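Local coordinates for Ras GTPase-activating-like protein (Schizosaccharomyces pombe, PDB 1P2X) that helps build the contractile actin ring at the division site and binds actin filaments through the calponin-homology domain contained in this fragment, at residues Lys17-Glu22 against Tyr107-Leu112; Tyr7-Arg12 against Pro154-Leu159. All coordinates share one frame; numbering follows the deposited sequence.

Interaction 1. Residues Lys17-Glu22 against Tyr107-Leu112; sequences KKWIEE and YCIHAL
Ile109 projects from helix 102-117 into the angle between Trp19 and Ile20 of helix 2-23, and its two branches divide the work. From CB, the CG2 methyl stands anti to the backbone N and reaches CE3 of Trp19 at 3.9 Å, on the benzene part of the indole; CD1 of Ile20 lies a little farther from the same methyl. The other branch runs through CG1, anti to the carbonyl carbon (chi1 -69°), and extends to CD1, which meets CD1 of Ile20 methyl to methyl at 3.6 Å. The two isoleucine side chains approach at about a right angle. One turn further on, Leu112 brings CD2 to within 4.3 Å of Trp19 CH2, so the benzene part of the indole bridges Ile109 and Leu112, three residues apart on the partner helix. The contact is wholly apolar and buried, with no hydrogen bond between the segments. Their axes come within 10.5 Å and cross at 54°, a separation bridged by these large side chains in the core of the calponin-homology domain. Ile109 also touches Ala16 on helix 2-23, Ile20 reaches Phe34 of helix 34-37, and Leu112 packs against Phe76 and Ile80 of helix 76-82.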
ATOM      1  N   LYS A  17       0.816   1.029  -6.042  1.00  7.63           N
ATOM      2  CA  LYS A  17       1.253  -0.207  -6.676  1.00  8.70           C
ATOM      3  C   LYS A  17       2.374   0.126  -7.649  1.00  9.11           C
ATOM      4  O   LYS A  17       3.481  -0.396  -7.530  1.00  8.61           O
ATOM      5  CB  LYS A  17       0.109  -0.893  -7.435  1.00  8.53           C
ATOM      6  CG  LYS A  17       0.460  -2.284  -7.952  1.00  8.46           C
ATOM      7  CD  LYS A  17      -0.604  -2.875  -8.888  1.00  8.48           C
ATOM      8  CE  LYS A  17      -0.647  -2.119 -10.210  1.00 12.49           C
ATOM      9  NZ  LYS A  17      -1.534  -2.748 -11.211  1.00 13.51           N
ATOM     10  N   LYS A  18       2.084   1.002  -8.604  1.00  7.23           N
ATOM     11  CA  LYS A  18       3.077   1.398  -9.603  1.00 12.01           C
ATOM     12  C   LYS A  18       4.411   1.812  -8.986  1.00 10.16           C
ATOM     13  O   LYS A  18       5.462   1.410  -9.468  1.00 11.19           O
ATOM     14  CB  LYS A  18       2.553   2.559 -10.454  1.00 13.75           C
ATOM     15  CG  LYS A  18       1.345   2.248 -11.337  1.00 16.69           C
ATOM     16  CD  LYS A  18       0.873   3.551 -11.981  1.00 21.01           C
ATOM     17  CE  LYS A  18       0.676   4.642 -10.901  1.00 23.53           C
ATOM     18  NZ  LYS A  18       0.674   6.061 -11.395  1.00 17.10           N
ATOM     19  N   TRP A  19       4.358   2.629  -7.935  1.00 10.43           N
ATOM     20  CA  TRP A  19       5.560   3.101  -7.257  1.00 10.49           C
ATOM     21  C   TRP A  19       6.383   1.922  -6.759  1.00  9.17           C
ATOM     22  O   TRP A  19       7.597   1.881  -6.935  1.00 10.78           O
ATOM     23  CB  TRP A  19       5.198   4.006  -6.073  1.00  9.38           C
ATOM     24  CG  TRP A  19       6.411   4.515  -5.373  1.00  7.73           C
ATOM     25  CD1 TRP A  19       7.292   5.449  -5.838  1.00  7.52           C
ATOM     26  CD2 TRP A  19       6.940   4.049  -4.125  1.00  7.59           C
ATOM     27  NE1 TRP A  19       8.335   5.591  -4.963  1.00  8.36           N
ATOM     28  CE2 TRP A  19       8.146   4.749  -3.896  1.00  9.19           C
ATOM     29  CE3 TRP A  19       6.514   3.110  -3.173  1.00  7.83           C
ATOM     30  CZ2 TRP A  19       8.936   4.540  -2.757  1.00  6.80           C
ATOM     31  CZ3 TRP A  19       7.299   2.905  -2.037  1.00  7.70           C
ATOM     32  CH2 TRP A  19       8.498   3.622  -1.843  1.00  6.79           C
ATOM     33  N   ILE A  20       5.714   0.961  -6.134  1.00 10.46           N
ATOM     34  CA  ILE A  20       6.391  -0.222  -5.636  1.00  6.83           C
ATOM     35  C   ILE A  20       6.918  -1.037  -6.806  1.00  8.47           C
ATOM     36  O   ILE A  20       8.005  -1.590  -6.728  1.00  9.08           O
ATOM     37  CB  ILE A  20       5.448  -1.082  -4.771  1.00  8.20           C
ATOM     38  CG1 ILE A  20       5.058  -0.309  -3.505  1.00  6.13           C
ATOM     39  CG2 ILE A  20       6.116  -2.407  -4.408  1.00  6.78           C
ATOM     40  CD1 ILE A  20       4.112  -1.056  -2.583  1.00  7.72           C
ATOM     41  N   GLU A  21       6.153  -1.112  -7.892  1.00  8.28           N
ATOM     42  CA  GLU A  21       6.593  -1.857  -9.071  1.00 13.52           C
ATOM     43  C   GLU A  21       7.871  -1.232  -9.642  1.00 14.20           C
ATOM     44  O   GLU A  21       8.753  -1.926 -10.139  1.00 16.36           O
ATOM     45  CB  GLU A  21       5.489  -1.882 -10.145  1.00 12.22           C
ATOM     46  CG  GLU A  21       4.283  -2.747  -9.775  1.00 14.28           C
ATOM     47  CD  GLU A  21       3.205  -2.782 -10.854  1.00 18.83           C
ATOM     48  OE1 GLU A  21       2.816  -1.702 -11.360  1.00 17.29           O
ATOM     49  OE2 GLU A  21       2.729  -3.890 -11.182  1.00 15.53           O
ATOM     50  N   GLU A  22       7.955   0.089  -9.550  1.00 17.49           N
ATOM     51  CA  GLU A  22       9.100   0.852 -10.028  1.00 17.39           C
ATOM     52  C   GLU A  22      10.313   0.549  -9.131  1.00 17.47           C
ATOM     53  O   GLU A  22      11.396   0.233  -9.629  1.00 15.43           O
ATOM     54  CB  GLU A  22       8.742   2.344  -9.985  1.00 20.83           C
ATOM     55  CG  GLU A  22       9.605   3.277 -10.822  1.00 28.77           C
ATOM     56  CD  GLU A  22       9.115   4.730 -10.766  1.00 37.75           C
ATOM     57  OE1 GLU A  22       9.686   5.585 -11.482  1.00 34.46           O
ATOM     58  OE2 GLU A  22       8.156   5.028 -10.006  1.00 39.21           O
ATOM     59  N   TYR A 107      -2.052   4.350   2.318  1.00 10.87           N
ATOM     60  CA  TYR A 107      -1.742   5.702   2.782  1.00  9.63           C
ATOM     61  C   TYR A 107      -0.293   5.749   3.259  1.00  8.03           C
ATOM     62  O   TYR A 107       0.462   6.651   2.910  1.00  6.44           O
ATOM     63  CB  TYR A 107      -2.685   6.075   3.930  1.00 11.42           C
ATOM     64  CG  TYR A 107      -2.437   7.439   4.546  1.00 11.78           C
ATOM     65  CD1 TYR A 107      -2.543   8.606   3.789  1.00 13.42           C
ATOM     66  CD2 TYR A 107      -2.111   7.558   5.893  1.00 11.99           C
ATOM     67  CE1 TYR A 107      -2.325   9.858   4.369  1.00 14.01           C
ATOM     68  CE2 TYR A 107      -1.888   8.795   6.478  1.00 11.29           C
ATOM     69  CZ  TYR A 107      -1.994   9.936   5.715  1.00 12.20           C
ATOM     70  OH  TYR A 107      -1.745  11.152   6.298  1.00 17.48           O
ATOM     71  N   CYS A 108       0.094   4.759   4.050  1.00  7.93           N
ATOM     72  CA  CYS A 108       1.450   4.700   4.554  1.00  8.36           C
ATOM     73  C   CYS A 108       2.436   4.638   3.389  1.00  9.60           C
ATOM     74  O   CYS A 108       3.471   5.321   3.399  1.00  8.93           O
ATOM     75  CB  CYS A 108       1.621   3.487   5.475  1.00 12.05           C
ATOM     76  SG  CYS A 108       3.316   3.238   6.056  1.00 12.73           S
ATOM     77  N   ILE A 109       2.108   3.848   2.368  1.00  8.69           N
ATOM     78  CA  ILE A 109       2.986   3.713   1.206  1.00  8.20           C
ATOM     79  C   ILE A 109       3.181   5.034   0.449  1.00 11.02           C
ATOM     80  O   ILE A 109       4.276   5.321  -0.039  1.00  8.38           O
ATOM     81  CB  ILE A 109       2.454   2.639   0.243  1.00  9.56           C
ATOM     82  CG1 ILE A 109       2.602   1.253   0.889  1.00  9.36           C
ATOM     83  CG2 ILE A 109       3.184   2.716  -1.096  1.00  8.45           C
ATOM     84  CD1 ILE A 109       2.011   0.128   0.090  1.00  8.91           C
ATOM     85  N   HIS A 110       2.118   5.829   0.345  1.00  9.06           N
ATOM     86  CA  HIS A 110       2.206   7.116  -0.337  1.00  8.68           C
ATOM     87  C   HIS A 110       3.136   8.055   0.453  1.00 10.37           C
ATOM     88  O   HIS A 110       4.021   8.694  -0.118  1.00  7.80           O
ATOM     89  CB  HIS A 110       0.819   7.768  -0.471  1.00  8.25           C
ATOM     90  CG  HIS A 110       0.014   7.281  -1.641  1.00  8.14           C
ATOM     91  ND1 HIS A 110      -0.441   8.129  -2.628  1.00  7.14           N
ATOM     92  CD2 HIS A 110      -0.467   6.052  -1.949  1.00  5.48           C
ATOM     93  CE1 HIS A 110      -1.166   7.445  -3.496  1.00  8.24           C
ATOM     94  NE2 HIS A 110      -1.205   6.182  -3.104  1.00  4.92           N
ATOM     95  N   ALA A 111       2.931   8.125   1.766  1.00  7.83           N
ATOM     96  CA  ALA A 111       3.725   9.000   2.625  1.00  9.13           C
ATOM     97  C   ALA A 111       5.200   8.598   2.563  1.00 10.44           C
ATOM     98  O   ALA A 111       6.081   9.454   2.454  1.00 10.67           O
ATOM     99  CB  ALA A 111       3.211   8.935   4.060  1.00  8.21           C
ATOM    100  N   LEU A 112       5.466   7.294   2.624  1.00 10.66           N
ATOM    101  CA  LEU A 112       6.832   6.803   2.518  1.00 10.62           C
ATOM    102  C   LEU A 112       7.443   7.228   1.178  1.00 12.21           C
ATOM    103  O   LEU A 112       8.574   7.710   1.134  1.00 13.15           O
ATOM    104  CB  LEU A 112       6.871   5.280   2.633  1.00 10.87           C
ATOM    105  CG  LEU A 112       8.262   4.638   2.543  1.00 10.89           C
ATOM    106  CD1 LEU A 112       9.077   5.048   3.771  1.00  9.67           C
ATOM    107  CD2 LEU A 112       8.155   3.110   2.448  1.00  8.15           C
TER

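Interaction 2. Residues Tyr7-Arg12 against Pro154-Leu159; sequences YDYLCR and PNFKAL
The backbone O of Arg12 accepts a hydrogen bond from NE2 of His110, while the side chain of Arg12 lies over one face of Phe156. The histidine ring also meets Phe156 edge to face, which ties the two sides of the contact to helix 102-117. Arg12 and Phe156 run past each other in opposite directions: CB of Arg12 is 4.0 Å from Phe156 CZ, whereas CD of Arg12 comes to 3.7 Å from Phe156 CG. Between them, CG of Arg12 makes a CH-pi contact 4.0 Å from the ring centroid and only 14° off its normal. The bend at chi2 (-71°) lays CD along the ring, and the further bend at chi3 carries the guanidinium away, its plane 58° from that of the ring; its NH2 forms a salt bridge with Glu15. The arrangement joins the long helix 2-23 of the calponin-homology domain to the last residues of this construct, in the loop after helix 136-147. Within this loop, an Asx motif shapes the backbone around Phe156, with the N of Ala158 donating to OD1 of Asn155 at 3.0 Å from above the carbonyl plane. Exchanging Phe156 for an alanine would probably open a gap beneath the Arg12 methylenes, leave them freer to turn, and deprive His110 of its aromatic partner. Tyr9 comes in from one helical turn earlier with its ring edge, CE1 lying 4.1 Å from CZ of Phe156 and CD1 equally far from CE1 of Phe156. Its hydroxyl is hydrogen-bonded to Glu35 OE1, and its ring packs on Pro103 and Ile106 of helix 102-117.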
ATOM      1  N   TYR A   7     -13.741   5.207  -7.288  1.00  8.11           N
ATOM      2  CA  TYR A   7     -12.760   5.404  -8.348  1.00  9.40           C
ATOM      3  C   TYR A   7     -11.471   6.069  -7.863  1.00  9.16           C
ATOM      4  O   TYR A   7     -10.377   5.654  -8.238  1.00  9.28           O
ATOM      5  CB  TYR A   7     -13.345   6.252  -9.480  1.00  8.98           C
ATOM      6  CG  TYR A   7     -12.298   6.714 -10.476  1.00  8.00           C
ATOM      7  CD1 TYR A   7     -11.835   5.861 -11.477  1.00 10.93           C
ATOM      8  CD2 TYR A   7     -11.765   8.006 -10.414  1.00  7.70           C
ATOM      9  CE1 TYR A   7     -10.871   6.286 -12.401  1.00 10.27           C
ATOM     10  CE2 TYR A   7     -10.794   8.437 -11.328  1.00  7.68           C
ATOM     11  CZ  TYR A   7     -10.358   7.569 -12.313  1.00  7.25           C
ATOM     12  OH  TYR A   7      -9.412   7.985 -13.211  1.00 11.40           O
ATOM     13  N   ASP A   8     -11.609   7.113  -7.052  1.00  9.47           N
ATOM     14  CA  ASP A   8     -10.459   7.838  -6.528  1.00 10.56           C
ATOM     15  C   ASP A   8      -9.550   6.934  -5.701  1.00 10.87           C
ATOM     16  O   ASP A   8      -8.343   6.908  -5.929  1.00 11.90           O
ATOM     17  CG  ASP A   8     -11.294  10.208  -6.549  1.00 11.75           C
ATOM     18  OD1 ASP A   8     -10.999  10.257  -7.769  1.00 14.58           O
ATOM     19  OD2 ASP A   8     -11.841  11.181  -5.997  1.00 14.76           O
ATOM     20  N   TYR A   9     -10.132   6.189  -4.761  1.00  8.74           N
ATOM     21  CA  TYR A   9      -9.355   5.292  -3.916  1.00  9.02           C
ATOM     22  C   TYR A   9      -8.618   4.248  -4.759  1.00  8.97           C
ATOM     23  O   TYR A   9      -7.486   3.870  -4.445  1.00  8.48           O
ATOM     24  CB  TYR A   9     -10.232   4.598  -2.856  1.00  7.53           C
ATOM     25  CG  TYR A   9      -9.424   3.659  -1.985  1.00  7.38           C
ATOM     26  CD1 TYR A   9      -8.381   4.145  -1.192  1.00 11.88           C
ATOM     27  CD2 TYR A   9      -9.626   2.284  -2.028  1.00  8.95           C
ATOM     28  CE1 TYR A   9      -7.553   3.279  -0.465  1.00 11.07           C
ATOM     29  CE2 TYR A   9      -8.810   1.413  -1.295  1.00 11.20           C
ATOM     30  CZ  TYR A   9      -7.774   1.919  -0.524  1.00  9.72           C
ATOM     31  OH  TYR A   9      -6.936   1.070   0.158  1.00 12.68           O
ATOM     32  N   LEU A  10      -9.254   3.784  -5.828  1.00  7.05           N
ATOM     33  CA  LEU A  10      -8.606   2.825  -6.711  1.00  8.66           C
ATOM     34  C   LEU A  10      -7.411   3.479  -7.389  1.00  7.26           C
ATOM     35  O   LEU A  10      -6.410   2.819  -7.671  1.00  8.64           O
ATOM     36  CB  LEU A  10      -9.593   2.285  -7.763  1.00  9.41           C
ATOM     37  CG  LEU A  10     -10.445   1.094  -7.311  1.00  7.75           C
ATOM     38  CD1 LEU A  10     -11.500   0.757  -8.372  1.00  7.90           C
ATOM     39  CD2 LEU A  10      -9.539  -0.102  -7.049  1.00  6.19           C
ATOM     40  N   CYS A  11      -7.505   4.777  -7.659  1.00  9.00           N
ATOM     41  CA  CYS A  11      -6.372   5.485  -8.251  1.00  7.63           C
ATOM     42  C   CYS A  11      -5.250   5.558  -7.224  1.00  7.99           C
ATOM     43  O   CYS A  11      -4.082   5.402  -7.565  1.00  9.71           O
ATOM     44  CB  CYS A  11      -6.748   6.903  -8.673  1.00  9.68           C
ATOM     45  SG  CYS A  11      -7.827   6.986 -10.109  1.00 11.74           S
ATOM     46  N   ARG A  12      -5.609   5.784  -5.965  1.00  4.76           N
ATOM     47  CA  ARG A  12      -4.611   5.851  -4.915  1.00  6.02           C
ATOM     48  C   ARG A  12      -3.889   4.513  -4.801  1.00  8.77           C
ATOM     49  O   ARG A  12      -2.660   4.470  -4.683  1.00 12.28           O
ATOM     50  CB  ARG A  12      -5.254   6.235  -3.580  1.00  6.72           C
ATOM     51  CG  ARG A  12      -6.119   7.523  -3.635  1.00  5.88           C
ATOM     52  CD  ARG A  12      -5.293   8.811  -3.802  1.00  3.06           C
ATOM     53  NE  ARG A  12      -4.933   9.124  -5.188  1.00  5.33           N
ATOM     54  CZ  ARG A  12      -5.749   9.682  -6.075  1.00  5.66           C
ATOM     55  NH1 ARG A  12      -6.994   9.998  -5.739  1.00  7.55           N
ATOM     56  NH2 ARG A  12      -5.316   9.959  -7.297  1.00  4.92           N
ATOM     57  N   PRO A 154      -8.176   7.557   4.501  1.00 16.26           N
ATOM     58  CA  PRO A 154      -7.165   8.526   4.947  1.00 15.79           C
ATOM     59  C   PRO A 154      -7.070   9.783   4.076  1.00 14.79           C
ATOM     60  O   PRO A 154      -7.629   9.849   2.987  1.00 12.06           O
ATOM     61  CB  PRO A 154      -5.874   7.708   4.925  1.00 16.55           C
ATOM     62  CG  PRO A 154      -6.103   6.737   3.834  1.00 21.68           C
ATOM     63  CD  PRO A 154      -7.543   6.309   4.040  1.00 18.04           C
ATOM     64  N   ASN A 155      -6.341  10.775   4.562  1.00 14.32           N
ATOM     65  CA  ASN A 155      -6.204  12.030   3.840  1.00 14.59           C
ATOM     66  C   ASN A 155      -5.046  12.060   2.830  1.00 14.72           C
ATOM     67  O   ASN A 155      -4.029  12.712   3.072  1.00 15.23           O
ATOM     68  CB  ASN A 155      -6.053  13.185   4.842  1.00 10.83           C
ATOM     69  CG  ASN A 155      -6.280  14.535   4.206  1.00 10.86           C
ATOM     70  OD1 ASN A 155      -6.274  14.660   2.984  1.00 12.34           O
ATOM     71  ND2 ASN A 155      -6.484  15.563   5.035  1.00 10.60           N
ATOM     72  N   PHE A 156      -5.210  11.367   1.700  1.00 14.02           N
ATOM     73  CA  PHE A 156      -4.190  11.350   0.650  1.00 14.25           C
ATOM     74  C   PHE A 156      -3.937  12.740   0.083  1.00 15.37           C
ATOM     75  O   PHE A 156      -2.813  13.078  -0.279  1.00 14.67           O
ATOM     76  CB  PHE A 156      -4.604  10.459  -0.529  1.00 12.19           C
ATOM     77  CG  PHE A 156      -4.708   9.010  -0.193  1.00 14.72           C
ATOM     78  CD1 PHE A 156      -5.943   8.451   0.131  1.00 12.18           C
ATOM     79  CD2 PHE A 156      -3.576   8.197  -0.207  1.00  9.20           C
ATOM     80  CE1 PHE A 156      -6.058   7.101   0.441  1.00 11.64           C
ATOM     81  CE2 PHE A 156      -3.674   6.841   0.103  1.00 13.47           C
ATOM     82  CZ  PHE A 156      -4.920   6.288   0.431  1.00 13.55           C
ATOM     83  N   LYS A 157      -4.999  13.531  -0.019  1.00 16.36           N
ATOM     84  CA  LYS A 157      -4.919  14.859  -0.621  1.00 19.88           C
ATOM     85  C   LYS A 157      -3.990  15.828   0.114  1.00 18.87           C
ATOM     86  O   LYS A 157      -3.404  16.709  -0.507  1.00 18.63           O
ATOM     87  CB  LYS A 157      -6.325  15.463  -0.728  1.00 22.55           C
ATOM     88  CG  LYS A 157      -6.437  16.602  -1.715  1.00 25.56           C
ATOM     89  CD  LYS A 157      -7.855  17.160  -1.775  1.00 32.14           C
ATOM     90  CE  LYS A 157      -8.873  16.098  -2.184  1.00 36.78           C
ATOM     91  NZ  LYS A 157     -10.252  16.665  -2.337  1.00 37.41           N
ATOM     92  N   ALA A 158      -3.848  15.651   1.424  1.00 18.76           N
ATOM     93  CA  ALA A 158      -3.002  16.521   2.239  1.00 20.38           C
ATOM     94  C   ALA A 158      -1.536  16.117   2.216  1.00 20.85           C
ATOM     95  O   ALA A 158      -0.732  16.663   2.964  1.00 22.26           O
ATOM     96  CB  ALA A 158      -3.509  16.544   3.689  1.00 19.97           C
ATOM     97  N   LEU A 159      -1.186  15.143   1.384  1.00 22.07           N
ATOM     98  CA  LEU A 159       0.204  14.719   1.294  1.00 22.95           C
ATOM     99  C   LEU A 159       0.941  15.647   0.334  1.00 25.72           C
ATOM    100  O   LEU A 159       0.591  15.729  -0.848  1.00 28.22           O
ATOM    101  CB  LEU A 159       0.309  13.273   0.798  1.00 20.19           C
ATOM    102  CG  LEU A 159      -0.245  12.140   1.664  1.00 19.76           C
ATOM    103  CD1 LEU A 159      -0.065  10.813   0.923  1.00 19.50           C
ATOM    104  CD2 LEU A 159       0.460  12.098   3.004  1.00 16.39           C
TER

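Both interactions draw on helix 2-23, using successive parts of it, and their centres lie about 12 Å apart. Along the chain the order is 7-12, 17-22, 107-112 and 154-159, so the residues paired in interaction 1 fall between those paired in interaction 2. The centre of interaction 1 lies about 6 Å from the centre of the folded chain, that of interaction 2 about 11 Å. Helix 102-117 connects them: Tyr107 packs on Pro154 and Phe156, and His110 on Leu159. The end of the construct (154-159) therefore lies against the same two helices that meet in the core of this actin-binding domain.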